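Local coordinates for protein putative nitroreductase (Thermotoga maritima, PDB 1VKW) that probably acts as an oxidoreductase of the FMN-dependent nitroreductase superfamily, although its natural substrate is not established, at residues M13-N21 with H189-I197; R125-L134 with V149-S157. All coordinates share one frame; numbering follows the deposited sequence.

Contact 1: residues M13-N21 with H189-I197; sequences MNIFEAIEN and HAYLTAREI
I15, F16 and I19 on helix 15-21 face helix 180-198, the segment axes 10.3 Å apart at closest and nearly antiparallel at 152°. I15 divides its branches: CD1 lies 3.6 Å from CB of L192, whose side chain it crosses at about a right angle, while CG2 rests against CB of E196, the two side chains sliding past each other, and also lies over one face of the neighbouring F16 ring. F16 does not start out toward the partner helix, but its long flat ring bridges the gap. Its CE2 meets CG of E196 at 3.6 Å, and I197 CG1 touches the ring edge at CZ. I19 lays CG1 over one face of the H189 imidazole, 4.1 Å from the ring centroid, a CH-pi contact. That ring is held in its rotation by M151 O at ND1 and E85 at NE2. T193 turns OG1 back onto H189 O (chi1 55°), which hides the hydroxyl and presents the methyl CG2, pressed tightly against I19 CD1 at 3.4 Å. At the outer end a water joins I15 N to E196 OE1, while E196 OE2 has a salt bridge to K199. At the N-cap the short amide of N14 reaches the first-turn N-H of E17 (OD1 to N 3.0 Å), and E17 OE1 accepts from N14 N. The result is an antiparallel helix pair with an apolar middle, its shorter member starting in a capping box.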
# COMPACT_ATOMS: atom_id res chain seq x y z
N MSE A 13 -11.89 10.21 -0.07
CA MSE A 13 -11.20 9.82 1.16
C MSE A 13 -9.71 10.13 1.03
O MSE A 13 -9.08 9.80 0.03
CB MSE A 13 -11.53 8.37 1.58
CG MSE A 13 -10.76 7.22 0.95
SE MSE A 13 -11.44 5.46 1.64
CE MSE A 13 -13.28 5.50 0.89
N ASN A 14 -9.19 10.83 2.03
CA ASN A 14 -7.78 11.18 2.08
C ASN A 14 -6.96 9.95 2.45
O ASN A 14 -7.51 8.89 2.77
CB ASN A 14 -7.51 12.37 3.04
CG ASN A 14 -7.82 12.05 4.50
OD1 ASN A 14 -7.54 10.96 5.00
ND2 ASN A 14 -8.37 13.04 5.21
N ILE A 15 -5.64 10.08 2.37
CA ILE A 15 -4.72 8.98 2.60
C ILE A 15 -4.95 8.27 3.95
O ILE A 15 -4.82 7.05 4.03
CB ILE A 15 -3.24 9.46 2.46
CG1 ILE A 15 -2.26 8.30 2.63
CG2 ILE A 15 -2.91 10.56 3.46
CD1 ILE A 15 -2.44 7.17 1.61
N PHE A 16 -5.26 9.03 4.99
CA PHE A 16 -5.46 8.45 6.31
C PHE A 16 -6.70 7.55 6.33
O PHE A 16 -6.70 6.44 6.88
CB PHE A 16 -5.58 9.54 7.38
CG PHE A 16 -4.39 10.46 7.43
CD1 PHE A 16 -3.13 9.96 7.74
CD2 PHE A 16 -4.53 11.81 7.15
CE1 PHE A 16 -2.02 10.81 7.78
CE2 PHE A 16 -3.43 12.66 7.18
CZ PHE A 16 -2.18 12.16 7.49
N GLU A 17 -7.76 8.03 5.69
CA GLU A 17 -9.01 7.28 5.63
C GLU A 17 -8.84 6.04 4.75
O GLU A 17 -9.32 4.97 5.11
CB GLU A 17 -10.13 8.20 5.14
CG GLU A 17 -10.39 9.35 6.11
CD GLU A 17 -11.25 10.48 5.57
OE1 GLU A 17 -11.29 10.68 4.33
OE2 GLU A 17 -11.87 11.18 6.39
N ALA A 18 -8.11 6.15 3.65
CA ALA A 18 -7.83 4.99 2.78
C ALA A 18 -7.06 3.89 3.52
O ALA A 18 -7.41 2.72 3.44
CB ALA A 18 -7.06 5.42 1.56
N ILE A 19 -6.00 4.27 4.25
CA ILE A 19 -5.24 3.31 5.03
C ILE A 19 -6.13 2.66 6.10
O ILE A 19 -6.12 1.44 6.27
CB ILE A 19 -4.00 3.96 5.68
CG1 ILE A 19 -2.97 4.34 4.60
CG2 ILE A 19 -3.35 3.00 6.71
CD1 ILE A 19 -1.84 5.29 5.07
N GLU A 20 -6.92 3.47 6.79
CA GLU A 20 -7.77 2.97 7.86
C GLU A 20 -8.92 2.11 7.32
O GLU A 20 -9.37 1.19 8.01
CB GLU A 20 -8.33 4.12 8.72
CG GLU A 20 -8.72 3.67 10.12
CD GLU A 20 -9.62 4.65 10.85
OE1 GLU A 20 -9.68 5.85 10.47
OE2 GLU A 20 -10.28 4.22 11.82
N ASN A 21 -9.39 2.39 6.11
CA ASN A 21 -10.48 1.60 5.51
C ASN A 21 -10.02 0.43 4.64
O ASN A 21 -10.84 -0.30 4.09
CB ASN A 21 -11.41 2.50 4.69
CG ASN A 21 -12.27 3.38 5.55
OD1 ASN A 21 -12.80 2.94 6.58
ND2 ASN A 21 -12.44 4.63 5.13
N HIS A 189 3.03 3.36 2.77
CA HIS A 189 2.23 4.04 3.79
C HIS A 189 2.97 5.19 4.44
O HIS A 189 2.39 6.25 4.67
CB HIS A 189 1.76 3.05 4.88
CG HIS A 189 0.71 2.09 4.42
ND1 HIS A 189 -0.34 1.69 5.21
CD2 HIS A 189 0.55 1.44 3.24
CE1 HIS A 189 -1.10 0.84 4.55
NE2 HIS A 189 -0.58 0.66 3.35
N ALA A 190 4.24 4.98 4.77
CA ALA A 190 5.04 6.01 5.41
C ALA A 190 5.26 7.18 4.44
O ALA A 190 5.12 8.34 4.80
CB ALA A 190 6.34 5.46 5.88
N TYR A 191 5.59 6.85 3.20
CA TYR A 191 5.79 7.85 2.17
C TYR A 191 4.54 8.70 1.93
O TYR A 191 4.59 9.93 1.95
CB TYR A 191 6.23 7.18 0.87
CG TYR A 191 6.18 8.12 -0.30
CD1 TYR A 191 7.24 8.97 -0.59
CD2 TYR A 191 5.04 8.18 -1.10
CE1 TYR A 191 7.18 9.86 -1.66
CE2 TYR A 191 4.96 9.07 -2.17
CZ TYR A 191 6.03 9.90 -2.45
OH TYR A 191 5.93 10.77 -3.51
N LEU A 192 3.40 8.05 1.71
CA LEU A 192 2.15 8.75 1.42
C LEU A 192 1.64 9.60 2.59
O LEU A 192 1.12 10.70 2.38
CB LEU A 192 1.08 7.76 0.94
CG LEU A 192 1.33 7.10 -0.43
CD1 LEU A 192 0.35 5.97 -0.68
CD2 LEU A 192 1.28 8.11 -1.57
N THR A 193 1.78 9.12 3.82
CA THR A 193 1.32 9.91 4.98
C THR A 193 2.27 11.07 5.27
O THR A 193 1.82 12.19 5.57
CB THR A 193 1.14 9.03 6.22
OG1 THR A 193 2.35 8.32 6.49
CG2 THR A 193 0.10 7.95 5.98
N ALA A 194 3.57 10.83 5.13
CA ALA A 194 4.56 11.90 5.30
C ALA A 194 4.38 13.02 4.26
O ALA A 194 4.54 14.20 4.57
CB ALA A 194 5.98 11.33 5.25
N ARG A 195 4.05 12.63 3.04
CA ARG A 195 3.80 13.56 1.95
C ARG A 195 2.62 14.47 2.29
O ARG A 195 2.70 15.69 2.11
CB ARG A 195 3.52 12.79 0.65
CG ARG A 195 3.42 13.66 -0.59
CD ARG A 195 3.24 12.85 -1.87
NE ARG A 195 1.89 12.32 -1.99
CZ ARG A 195 1.47 11.53 -2.98
NH1 ARG A 195 2.29 11.16 -3.95
NH2 ARG A 195 0.21 11.10 -2.98
N GLU A 196 1.55 13.87 2.80
CA GLU A 196 0.37 14.59 3.27
C GLU A 196 0.68 15.51 4.46
O GLU A 196 0.28 16.68 4.47
CB GLU A 196 -0.74 13.60 3.65
CG GLU A 196 -2.00 14.23 4.22
CD GLU A 196 -2.70 15.15 3.25
OE1 GLU A 196 -2.63 14.90 2.02
OE2 GLU A 196 -3.34 16.13 3.70
N ILE A 197 1.38 14.98 5.47
CA ILE A 197 1.66 15.73 6.69
C ILE A 197 2.55 16.94 6.44
O ILE A 197 2.23 18.04 6.87
CB ILE A 197 2.27 14.81 7.78
CG1 ILE A 197 1.18 13.89 8.32
CG2 ILE A 197 2.86 15.64 8.94
CD1 ILE A 197 1.67 12.78 9.20
O HOH W 1 -4.74 12.83 1.36

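Contact 2: residues R125-L134 with V149-S157; sequences RKRRPITSFL and VEMTILAPS. With SO4 (sulfate ion), chain C.
R127 of the extended loop 125-129 grips the backbone carbonyls of I153, L154 and A155, on the C-terminal side of helix 143-153, and apolar side chains further along close the rest of the contact. Among the polar interactions, NE of R127 donates to I153 O at 2.9 Å, in both the carbonyl and the guanidinium plane. NH2 approaches L154 O from above its carbonyl plane at 3.2 Å and adds a weak bond to A155 O. NH1 returns to K126 O, its own neighbour, at 2.9 Å. A bend at chi2 (-65°) turns the guanidinium so that its edge meets the carbonyls of I153 and L154; a long head with several N-H groups suits such a cluster. R125 uses its nitrogens on other carbonyls, those of I19 and E20, and packs the face of its guanidinium on L154 CB and CD2.

The sulfate, probably from the crystallisation liquor, supplies the ionic part: its O2 lies at the guanidinium edge and accepts from R127 NH2 at 2.9 Å and from R127 NH1 at 3.2 Å. R22 and S24 also hydrogen-bond to it.

The apolar part is built on branched side chains. I153 sets CD1 over one face of the F133 ring, 3.8 Å from its centroid, and rests CG2 on CE2. I130, with CG1 anti to the backbone N (chi1 179°), drives CD1 to a tight 3.3 Å from V149 CG1 and also meets CG of E150.

A leucine in place of R127 would probably leave the carbonyls of I153 and L154 without these donors and the sulfate without two of its bonds. R22, R127 and S24 around the anion form a positive pocket, consistent with a site for the phosphate of a flavin cofactor, as in related nitroreductases.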
# COMPACT_ATOMS: atom_id res chain seq x y z
N ARG A 125 -9.03 -6.04 12.89
CA ARG A 125 -7.64 -5.70 12.59
C ARG A 125 -6.80 -6.14 13.76
O ARG A 125 -6.93 -5.60 14.86
CB ARG A 125 -7.48 -4.21 12.38
CG ARG A 125 -6.48 -3.84 11.30
CD ARG A 125 -6.92 -2.61 10.57
NE ARG A 125 -6.35 -2.44 9.25
CZ ARG A 125 -6.66 -1.43 8.45
NH1 ARG A 125 -7.55 -0.52 8.84
NH2 ARG A 125 -6.09 -1.30 7.27
N LYS A 126 -5.94 -7.11 13.52
CA LYS A 126 -5.03 -7.58 14.54
C LYS A 126 -3.65 -7.09 14.19
O LYS A 126 -3.14 -7.38 13.11
CB LYS A 126 -5.07 -9.09 14.65
CG LYS A 126 -6.39 -9.62 15.22
CD LYS A 126 -6.33 -11.12 15.47
CE LYS A 126 -7.27 -11.57 16.57
NZ LYS A 126 -6.80 -12.86 17.15
N ARG A 127 -3.06 -6.34 15.10
CA ARG A 127 -1.69 -5.91 14.95
C ARG A 127 -1.03 -5.98 16.30
O ARG A 127 -1.68 -5.77 17.35
CB ARG A 127 -1.59 -4.48 14.41
CG ARG A 127 -2.02 -4.29 12.96
CD ARG A 127 -1.17 -4.99 11.94
NE ARG A 127 -1.58 -4.65 10.57
CZ ARG A 127 -2.63 -5.18 9.94
NH1 ARG A 127 -3.39 -6.11 10.51
NH2 ARG A 127 -2.92 -4.78 8.71
N ARG A 128 0.26 -6.27 16.27
CA ARG A 128 1.07 -6.24 17.47
C ARG A 128 1.20 -4.79 17.93
O ARG A 128 0.98 -3.86 17.13
CB ARG A 128 2.44 -6.88 17.19
CG ARG A 128 2.31 -8.34 16.78
CD ARG A 128 3.60 -9.14 16.86
NE ARG A 128 4.59 -8.65 15.92
CZ ARG A 128 4.76 -9.12 14.69
NH1 ARG A 128 4.00 -10.10 14.21
NH2 ARG A 128 5.70 -8.59 13.92
N PRO A 129 1.53 -4.58 19.20
CA PRO A 129 1.65 -3.23 19.76
C PRO A 129 2.68 -2.36 19.04
O PRO A 129 3.73 -2.84 18.62
CB PRO A 129 2.07 -3.48 21.21
CG PRO A 129 1.65 -4.86 21.48
CD PRO A 129 1.81 -5.61 20.21
N ILE A 130 2.37 -1.07 18.89
CA ILE A 130 3.25 -0.18 18.13
C ILE A 130 4.67 -0.21 18.66
O ILE A 130 5.62 -0.16 17.88
CB ILE A 130 2.69 1.27 18.07
CG1 ILE A 130 3.63 2.18 17.29
CG2 ILE A 130 2.47 1.83 19.44
CD1 ILE A 130 2.91 3.35 16.64
N THR A 131 4.82 -0.32 19.98
CA THR A 131 6.14 -0.33 20.61
C THR A 131 6.96 -1.55 20.21
O THR A 131 8.17 -1.53 20.34
CB THR A 131 6.05 -0.27 22.14
OG1 THR A 131 5.17 -1.29 22.60
CG2 THR A 131 5.43 1.05 22.63
N SER A 132 6.30 -2.62 19.76
CA SER A 132 7.01 -3.83 19.34
C SER A 132 7.72 -3.63 18.00
O SER A 132 8.64 -4.37 17.65
CB SER A 132 6.07 -5.04 19.30
OG SER A 132 5.25 -5.03 18.14
N PHE A 133 7.29 -2.62 17.26
CA PHE A 133 7.88 -2.28 15.96
C PHE A 133 8.97 -1.22 16.05
O PHE A 133 9.90 -1.19 15.22
CB PHE A 133 6.79 -1.78 15.03
CG PHE A 133 5.73 -2.80 14.75
CD1 PHE A 133 5.97 -3.82 13.85
CD2 PHE A 133 4.50 -2.74 15.37
CE1 PHE A 133 5.01 -4.76 13.57
CE2 PHE A 133 3.52 -3.68 15.09
CZ PHE A 133 3.77 -4.69 14.19
N LEU A 134 8.87 -0.38 17.07
CA LEU A 134 9.60 0.88 17.14
C LEU A 134 10.87 0.71 17.95
O LEU A 134 10.82 0.23 19.08
CB LEU A 134 8.67 1.91 17.78
CG LEU A 134 8.93 3.40 17.70
CD1 LEU A 134 9.21 3.86 16.28
CD2 LEU A 134 7.73 4.13 18.30
N VAL A 149 3.86 6.37 11.91
CA VAL A 149 4.13 5.01 12.36
C VAL A 149 2.85 4.19 12.52
O VAL A 149 2.80 3.02 12.12
CB VAL A 149 4.95 4.97 13.67
CG1 VAL A 149 5.12 3.52 14.15
CG2 VAL A 149 6.35 5.54 13.43
N GLU A 150 1.83 4.82 13.10
CA GLU A 150 0.54 4.17 13.27
C GLU A 150 -0.05 3.77 11.92
O GLU A 150 -0.59 2.68 11.77
CB GLU A 150 -0.44 5.10 14.02
CG GLU A 150 -0.11 5.27 15.49
CD GLU A 150 -0.84 6.42 16.17
OE1 GLU A 150 -1.71 7.07 15.54
OE2 GLU A 150 -0.55 6.68 17.37
N MSE A 151 0.06 4.66 10.94
CA MSE A 151 -0.47 4.39 9.59
C MSE A 151 0.34 3.32 8.86
O MSE A 151 -0.22 2.55 8.08
CB MSE A 151 -0.49 5.66 8.76
CG MSE A 151 -1.43 6.72 9.25
SE MSE A 151 -3.31 6.13 9.25
CE MSE A 151 -3.42 5.55 11.17
N THR A 152 1.64 3.29 9.12
CA THR A 152 2.53 2.28 8.55
C THR A 152 2.21 0.87 9.08
O THR A 152 2.21 -0.09 8.30
CB THR A 152 4.02 2.65 8.85
OG1 THR A 152 4.33 3.93 8.27
CG2 THR A 152 4.99 1.68 8.21
N ILE A 153 1.95 0.76 10.39
CA ILE A 153 1.60 -0.53 11.04
C ILE A 153 0.30 -1.13 10.53
O ILE A 153 0.11 -2.33 10.59
CB ILE A 153 1.49 -0.36 12.61
CG1 ILE A 153 2.83 0.05 13.23
CG2 ILE A 153 0.96 -1.65 13.28
CD1 ILE A 153 4.02 -0.53 12.57
N LEU A 154 -0.60 -0.29 10.03
CA LEU A 154 -1.85 -0.79 9.45
C LEU A 154 -1.65 -1.40 8.05
O LEU A 154 -2.60 -1.90 7.47
CB LEU A 154 -2.92 0.31 9.41
CG LEU A 154 -3.30 0.85 10.81
CD1 LEU A 154 -4.19 2.06 10.72
CD2 LEU A 154 -3.94 -0.24 11.68
N ALA A 155 -0.42 -1.37 7.53
CA ALA A 155 -0.13 -1.97 6.23
C ALA A 155 -0.42 -3.46 6.29
O ALA A 155 -0.30 -4.07 7.35
CB ALA A 155 1.34 -1.74 5.85
N PRO A 156 -0.78 -4.05 5.15
CA PRO A 156 -0.92 -5.49 5.08
C PRO A 156 0.46 -6.11 4.95
O PRO A 156 1.43 -5.43 4.60
CB PRO A 156 -1.74 -5.70 3.80
CG PRO A 156 -1.33 -4.57 2.92
CD PRO A 156 -1.08 -3.41 3.86
N SER A 157 0.54 -7.39 5.28
CA SER A 157 1.76 -8.16 5.11
C SER A 157 1.37 -9.61 4.88
O SER A 157 0.35 -10.07 5.39
CB SER A 157 2.67 -8.02 6.33
OG SER A 157 2.02 -8.42 7.54
S SO4 C . -5.60 -7.02 7.07
O1 SO4 C . -5.17 -8.28 7.63
O2 SO4 C . -5.45 -5.98 8.06
O3 SO4 C . -4.81 -6.74 5.88
O4 SO4 C . -7.02 -7.10 6.70

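The two contacts lie with their centres about 14 Å apart and share one helical region. Along the chain the order is 13-21, 125-134, 149-157 and 189-197, so contact 1 pairs the first and last of the four segments and contact 2 the middle two. Helix 143-153 connects them: M151 packs on helix 15-21 and helix 180-198, while V149 and I153 point toward segment 125-134 and also touch I166 of strand 165-168. The contacts also touch directly, with H189 CE1 3.4 Å from A155 CA. Helix 15-21 thus leads from the helix packing of contact 1 toward R22 and S24 at the anion pocket beside contact 2.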